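Local coordinates for protein gamma-D-glutamyl-L-lysine dipeptidyl-peptidase (Bacillus cereus ATCC 10987, PDB 3H41) that probably cleaves the gamma-D-glutamyl-L-lysine bond of murein peptides, releasing L-Ala-D-Glu during peptidoglycan breakdown in the bacterial cell wall, at residues S14-W19 and E102-Y107; L129-S134 and V160-G165. All coordinates share one frame; numbering follows the deposited sequence.

Interaction 1: S14-W19 and E102-Y107; sequences SAATLW and EKQLTY
Gln-104 reaches across to strand 15-19 with its amide and sets OE1 over the methyl group of Ala-16, 3.7 Å from CB. That is the closest approach between the two segments, and it is a van der Waals touch. The side chain gets there by pointing CG away from its own carbonyl carbon (chi1 -71°) and then running straight out through CD. Its rotation about the last bond is fixed from the other end: NE2 donates to the backbone carbonyls of Ser-32 and Thr-34, which turns OE1 to the strand. A water sits beside the oxygen, 2.6 Å from Gln-104 OE1, and also lies 2.7 Å from the backbone O of Thr-17. It is placed to bridge the two, although other acceptors compete for its protons. Thr-17 OG1 bonds Gln-63 NE2 on strand 60-65, and the side chain of Thr-17 is about 8 Å from that of the substrate-binding Glu-61. Residues 102-104 form a single 3-10 turn, with Leu-105 N bonded to Glu-102 O, leading from strand 96-101 into strand 105-106. A 3-10 turn ahead of the last strand is a hallmark of the SH3 fold, here the N-terminal SH3-like domain.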
loop_
_atom_site.group_PDB
_atom_site.type_symbol
_atom_site.label_atom_id
_atom_site.label_comp_id
_atom_site.label_asym_id
_atom_site.label_seq_id
_atom_site.Cartn_x
_atom_site.Cartn_y
_atom_site.Cartn_z
ATOM N N SER A 14 -5.021 11.004 1.149
ATOM C CA SER A 14 -3.819 10.408 0.524
ATOM C C SER A 14 -3.737 8.916 0.852
ATOM O O SER A 14 -3.549 8.079 -0.038
ATOM C CB SER A 14 -2.557 11.138 0.931
ATOM O OG SER A 14 -2.441 11.145 2.349
ATOM N N ALA A 15 -3.923 8.584 2.116
ATOM C CA ALA A 15 -4.132 7.205 2.503
ATOM C C ALA A 15 -5.055 7.098 3.729
ATOM O O ALA A 15 -4.915 7.859 4.718
ATOM C CB ALA A 15 -2.801 6.467 2.697
ATOM N N ALA A 16 -6.068 6.237 3.593
ATOM C CA ALA A 16 -6.994 5.917 4.688
ATOM C C ALA A 16 -6.535 4.660 5.415
ATOM O O ALA A 16 -6.212 3.659 4.805
ATOM C CB ALA A 16 -8.412 5.717 4.190
ATOM N N THR A 17 -6.604 4.711 6.741
ATOM C CA THR A 17 -6.239 3.588 7.581
ATOM C C THR A 17 -7.530 2.928 8.039
ATOM O O THR A 17 -8.433 3.612 8.536
ATOM C CB THR A 17 -5.442 4.130 8.760
ATOM O OG1 THR A 17 -4.264 4.764 8.240
ATOM C CG2 THR A 17 -5.027 2.999 9.716
ATOM N N LEU A 18 -7.615 1.618 7.806
ATOM C CA LEU A 18 -8.765 0.837 8.171
ATOM C C LEU A 18 -8.513 0.071 9.484
ATOM O O LEU A 18 -7.472 -0.572 9.669
ATOM C CB LEU A 18 -9.112 -0.141 7.051
ATOM C CG LEU A 18 -9.926 0.493 5.894
ATOM C CD1 LEU A 18 -9.090 1.482 5.107
ATOM C CD2 LEU A 18 -10.439 -0.653 5.005
ATOM N N TRP A 19 -9.499 0.136 10.359
ATOM C CA TRP A 19 -9.411 -0.379 11.749
ATOM C C TRP A 19 -10.214 -1.675 11.869
ATOM O O TRP A 19 -11.173 -1.864 11.127
ATOM C CB TRP A 19 -9.922 0.683 12.751
ATOM C CG TRP A 19 -9.007 1.872 12.775
ATOM C CD1 TRP A 19 -8.886 2.798 11.788
ATOM C CD2 TRP A 19 -8.009 2.218 13.763
ATOM N NE1 TRP A 19 -7.917 3.700 12.090
ATOM C CE2 TRP A 19 -7.360 3.384 13.301
ATOM C CE3 TRP A 19 -7.637 1.692 15.010
ATOM C CZ2 TRP A 19 -6.327 4.022 14.025
ATOM C CZ3 TRP A 19 -6.615 2.302 15.711
ATOM C CH2 TRP A 19 -5.981 3.475 15.231
ATOM N N GLU A 102 -16.199 7.849 7.779
ATOM C CA GLU A 102 -16.963 8.179 6.569
ATOM C C GLU A 102 -16.466 9.446 5.875
ATOM O O GLU A 102 -16.537 9.563 4.650
ATOM C CB GLU A 102 -18.460 8.307 6.880
ATOM C CG GLU A 102 -19.271 8.282 5.582
ATOM C CD GLU A 102 -20.758 8.050 5.812
ATOM O OE1 GLU A 102 -21.280 8.573 6.814
ATOM O OE2 GLU A 102 -21.385 7.351 4.984
ATOM N N LYS A 103 -15.975 10.392 6.655
ATOM C CA LYS A 103 -15.495 11.645 6.116
ATOM C C LYS A 103 -14.248 11.534 5.257
ATOM O O LYS A 103 -13.881 12.521 4.612
ATOM C CB LYS A 103 -15.239 12.673 7.223
ATOM C CG LYS A 103 -14.138 12.313 8.219
ATOM C CD LYS A 103 -14.135 13.310 9.370
ATOM C CE LYS A 103 -12.995 13.090 10.333
ATOM N NZ LYS A 103 -13.051 14.054 11.494
ATOM N N GLN A 104 -13.641 10.346 5.234
ATOM C CA GLN A 104 -12.502 10.070 4.367
ATOM C C GLN A 104 -12.887 9.445 3.025
ATOM O O GLN A 104 -12.003 9.061 2.259
ATOM C CB GLN A 104 -11.495 9.172 5.099
ATOM C CG GLN A 104 -10.760 9.918 6.212
ATOM C CD GLN A 104 -9.664 9.056 6.811
ATOM O OE1 GLN A 104 -9.790 7.836 6.830
ATOM N NE2 GLN A 104 -8.593 9.685 7.289
ATOM N N LEU A 105 -14.196 9.357 2.756
ATOM C CA LEU A 105 -14.734 8.773 1.513
ATOM C C LEU A 105 -15.400 9.889 0.720
ATOM O O LEU A 105 -15.829 10.900 1.282
ATOM C CB LEU A 105 -15.779 7.698 1.811
ATOM C CG LEU A 105 -15.295 6.402 2.423
ATOM C CD1 LEU A 105 -16.498 5.490 2.672
ATOM C CD2 LEU A 105 -14.236 5.709 1.537
ATOM N N THR A 106 -15.472 9.712 -0.599
ATOM C CA THR A 106 -16.235 10.627 -1.409
ATOM C C THR A 106 -16.885 9.845 -2.554
ATOM O O THR A 106 -16.664 8.625 -2.733
ATOM C CB THR A 106 -15.350 11.778 -1.940
ATOM O OG1 THR A 106 -16.186 12.768 -2.547
ATOM C CG2 THR A 106 -14.325 11.285 -2.923
ATOM N N TYR A 107 -17.723 10.543 -3.316
ATOM C CA TYR A 107 -18.242 9.980 -4.571
ATOM C C TYR A 107 -18.428 11.130 -5.544
ATOM O O TYR A 107 -19.059 12.118 -5.204
ATOM C CB TYR A 107 -19.586 9.264 -4.373
ATOM C CG TYR A 107 -20.067 8.589 -5.662
ATOM C CD1 TYR A 107 -20.782 9.312 -6.629
ATOM C CD2 TYR A 107 -19.722 7.285 -5.954
ATOM C CE1 TYR A 107 -21.201 8.712 -7.818
ATOM C CE2 TYR A 107 -20.118 6.677 -7.143
ATOM C CZ TYR A 107 -20.850 7.398 -8.068
ATOM O OH TYR A 107 -21.237 6.800 -9.249
HETATM O O HOH W 1 -8.362 6.346 8.471
#

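Interaction 2: L129-S134 and V160-G165; sequences LYINPS and VLLPNG. With PO4 (phosphate ion), chain D.
Val-160 meets Leu-129 methyl to methyl, CG2 lying 4.1 Å from Leu-129 CD2, with the two side chains crossing at about a right angle. No backbone bond joins the pair, because strand 167-171 runs between their strands in the sheet: Val-160 bonds Ala-168 on that middle strand, and Tyr-130 bonds Trp-169 on its other side. Leu-162 comes back to the first segment and packs against both Leu-129 and Ile-131. Its two methyls divide the work: CD2 runs alongside Leu-129 in the reverse direction, 3.9 Å from its CD1, while CD1 of Leu-162, anti to CA (chi2 -180°), reaches Ile-131 CD1 at 3.8 Å. This is the inner face of the second SH3-like domain, an antiparallel barrel-type sheet in which strands 126-131 and 157-161, one strand apart, run parallel. Leu-148 and Leu-170 add to the same apolar cluster. From Leu-162 the chain folds through Pro-163 and Asn-164 in a type I beta turn, and Asn-164 ND2 reaches forward to bond Gln-166 OE1. The turn is closed by Gly-165 N on Leu-162 O at 2.8 Å, with Gly-165 in a left-handed backbone conformation (phi 87°) that glycine tolerates readily. Back on the first segment, Ser-134 OG donates a 2.6 Å bond to O4 of a phosphate, probably from the crystallisation liquor, which Gln-166 NE2, Lys-138 NZ and Lys-136 N also hold.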
loop_
_atom_site.group_PDB
_atom_site.type_symbol
_atom_site.label_atom_id
_atom_site.label_comp_id
_atom_site.label_asym_id
_atom_site.label_seq_id
_atom_site.Cartn_x
_atom_site.Cartn_y
_atom_site.Cartn_z
ATOM N N LEU A 129 0.841 16.782 -5.330
ATOM C CA LEU A 129 -0.188 17.172 -6.309
ATOM C C LEU A 129 -0.629 18.579 -5.989
ATOM O O LEU A 129 -0.862 18.888 -4.805
ATOM C CB LEU A 129 -1.417 16.265 -6.191
ATOM C CG LEU A 129 -1.389 14.912 -6.841
ATOM C CD1 LEU A 129 -2.687 14.211 -6.569
ATOM C CD2 LEU A 129 -1.190 15.103 -8.313
ATOM N N TYR A 130 -0.774 19.415 -7.022
ATOM C CA TYR A 130 -1.223 20.815 -6.883
ATOM C C TYR A 130 -2.618 20.941 -7.447
ATOM O O TYR A 130 -2.826 20.648 -8.612
ATOM C CB TYR A 130 -0.290 21.798 -7.624
ATOM C CG TYR A 130 1.142 21.602 -7.161
ATOM C CD1 TYR A 130 1.584 22.161 -5.959
ATOM C CD2 TYR A 130 2.020 20.811 -7.874
ATOM C CE1 TYR A 130 2.869 21.951 -5.507
ATOM C CE2 TYR A 130 3.322 20.567 -7.398
ATOM C CZ TYR A 130 3.726 21.155 -6.213
ATOM O OH TYR A 130 4.986 20.965 -5.704
ATOM N N ILE A 131 -3.566 21.349 -6.617
ATOM C CA ILE A 131 -4.967 21.446 -7.040
ATOM C C ILE A 131 -5.065 22.771 -7.798
ATOM O O ILE A 131 -4.649 23.821 -7.305
ATOM C CB ILE A 131 -5.952 21.380 -5.871
ATOM C CG1 ILE A 131 -5.680 20.120 -5.011
ATOM C CG2 ILE A 131 -7.441 21.359 -6.370
ATOM C CD1 ILE A 131 -6.795 19.801 -3.956
ATOM N N ASN A 132 -5.565 22.674 -9.035
ATOM C CA ASN A 132 -5.666 23.796 -9.939
ATOM C C ASN A 132 -6.801 23.565 -10.940
ATOM O O ASN A 132 -6.702 22.697 -11.813
ATOM C CB ASN A 132 -4.337 24.041 -10.671
ATOM C CG ASN A 132 -4.289 25.390 -11.315
ATOM O OD1 ASN A 132 -5.290 25.851 -11.872
ATOM N ND2 ASN A 132 -3.145 26.069 -11.209
ATOM N N PRO A 133 -7.870 24.361 -10.842
ATOM C CA PRO A 133 -8.108 25.486 -9.929
ATOM C C PRO A 133 -8.453 25.070 -8.500
ATOM O O PRO A 133 -9.091 24.047 -8.293
ATOM C CB PRO A 133 -9.320 26.208 -10.558
ATOM C CG PRO A 133 -10.027 25.120 -11.323
ATOM C CD PRO A 133 -8.939 24.239 -11.862
ATOM N N SER A 134 -8.081 25.935 -7.553
ATOM C CA SER A 134 -8.350 25.729 -6.161
ATOM C C SER A 134 -8.485 27.097 -5.513
ATOM O O SER A 134 -7.570 27.905 -5.550
ATOM C CB SER A 134 -7.236 24.930 -5.467
ATOM O OG SER A 134 -7.407 24.996 -4.051
ATOM N N VAL A 160 -4.528 15.599 -13.705
ATOM C CA VAL A 160 -5.341 14.476 -13.326
ATOM C C VAL A 160 -6.619 14.910 -12.611
ATOM O O VAL A 160 -6.724 16.031 -12.102
ATOM C CB VAL A 160 -4.534 13.519 -12.371
ATOM C CG1 VAL A 160 -3.304 12.983 -13.080
ATOM C CG2 VAL A 160 -4.157 14.286 -11.073
ATOM N N LEU A 161 -7.562 13.998 -12.515
ATOM C CA LEU A 161 -8.812 14.214 -11.799
ATOM C C LEU A 161 -8.772 13.546 -10.401
ATOM O O LEU A 161 -8.424 12.380 -10.284
ATOM C CB LEU A 161 -9.975 13.608 -12.598
ATOM C CG LEU A 161 -11.376 13.920 -12.057
ATOM C CD1 LEU A 161 -11.722 15.410 -12.200
ATOM C CD2 LEU A 161 -12.425 13.043 -12.727
ATOM N N LEU A 162 -9.076 14.318 -9.378
ATOM C CA LEU A 162 -9.175 13.844 -7.989
ATOM C C LEU A 162 -10.549 13.191 -7.706
ATOM O O LEU A 162 -11.542 13.486 -8.367
ATOM C CB LEU A 162 -8.971 15.002 -7.015
ATOM C CG LEU A 162 -7.619 15.667 -7.175
ATOM C CD1 LEU A 162 -7.502 16.797 -6.173
ATOM C CD2 LEU A 162 -6.506 14.630 -7.024
ATOM N N PRO A 163 -10.610 12.305 -6.705
ATOM C CA PRO A 163 -11.872 11.601 -6.427
ATOM C C PRO A 163 -13.029 12.533 -6.030
ATOM O O PRO A 163 -14.191 12.151 -6.144
ATOM C CB PRO A 163 -11.512 10.641 -5.269
ATOM C CG PRO A 163 -10.108 10.793 -4.987
ATOM C CD PRO A 163 -9.470 11.729 -5.973
ATOM N N ASN A 164 -12.717 13.730 -5.548
ATOM C CA ASN A 164 -13.757 14.683 -5.238
ATOM C C ASN A 164 -14.212 15.503 -6.452
ATOM O O ASN A 164 -15.050 16.395 -6.304
ATOM C CB ASN A 164 -13.350 15.591 -4.091
ATOM C CG ASN A 164 -12.262 16.576 -4.467
ATOM O OD1 ASN A 164 -11.694 16.510 -5.558
ATOM N ND2 ASN A 164 -11.981 17.506 -3.568
ATOM N N GLY A 165 -13.687 15.195 -7.631
ATOM C CA GLY A 165 -14.011 15.971 -8.856
ATOM C C GLY A 165 -13.159 17.198 -9.135
ATOM O O GLY A 165 -13.317 17.823 -10.196
HETATM P P PO4 D . -10.661 24.257 -2.534
HETATM O O1 PO4 D . -11.822 24.563 -3.446
HETATM O O2 PO4 D . -10.188 25.575 -1.891
HETATM O O3 PO4 D . -11.180 23.329 -1.455
HETATM O O4 PO4 D . -9.541 23.621 -3.295
#

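Both contacts are buried, but interaction 1 lies nearer the middle of the chain and closer to the substrate site, whereas interaction 2 sits further out, away from the substrate-binding and active-site residues. They hold different elements: residues 14-19 and 102-107 belong to the N-terminal SH3-like part, residues 129-134 and 160-165 to the second SH3-like domain. Their chemistry differs accordingly. Interaction 1 rests on one polar side chain and a water, interaction 2 on methyl groups of branched aliphatic side chains, with a phosphate bound nearby at Ser-134. Their centres are about 17 Å apart, yet the segments meet where Thr-106 CG2 packs 3.3 Å from Pro-163 O, joining the end of one domain to the turn of the other.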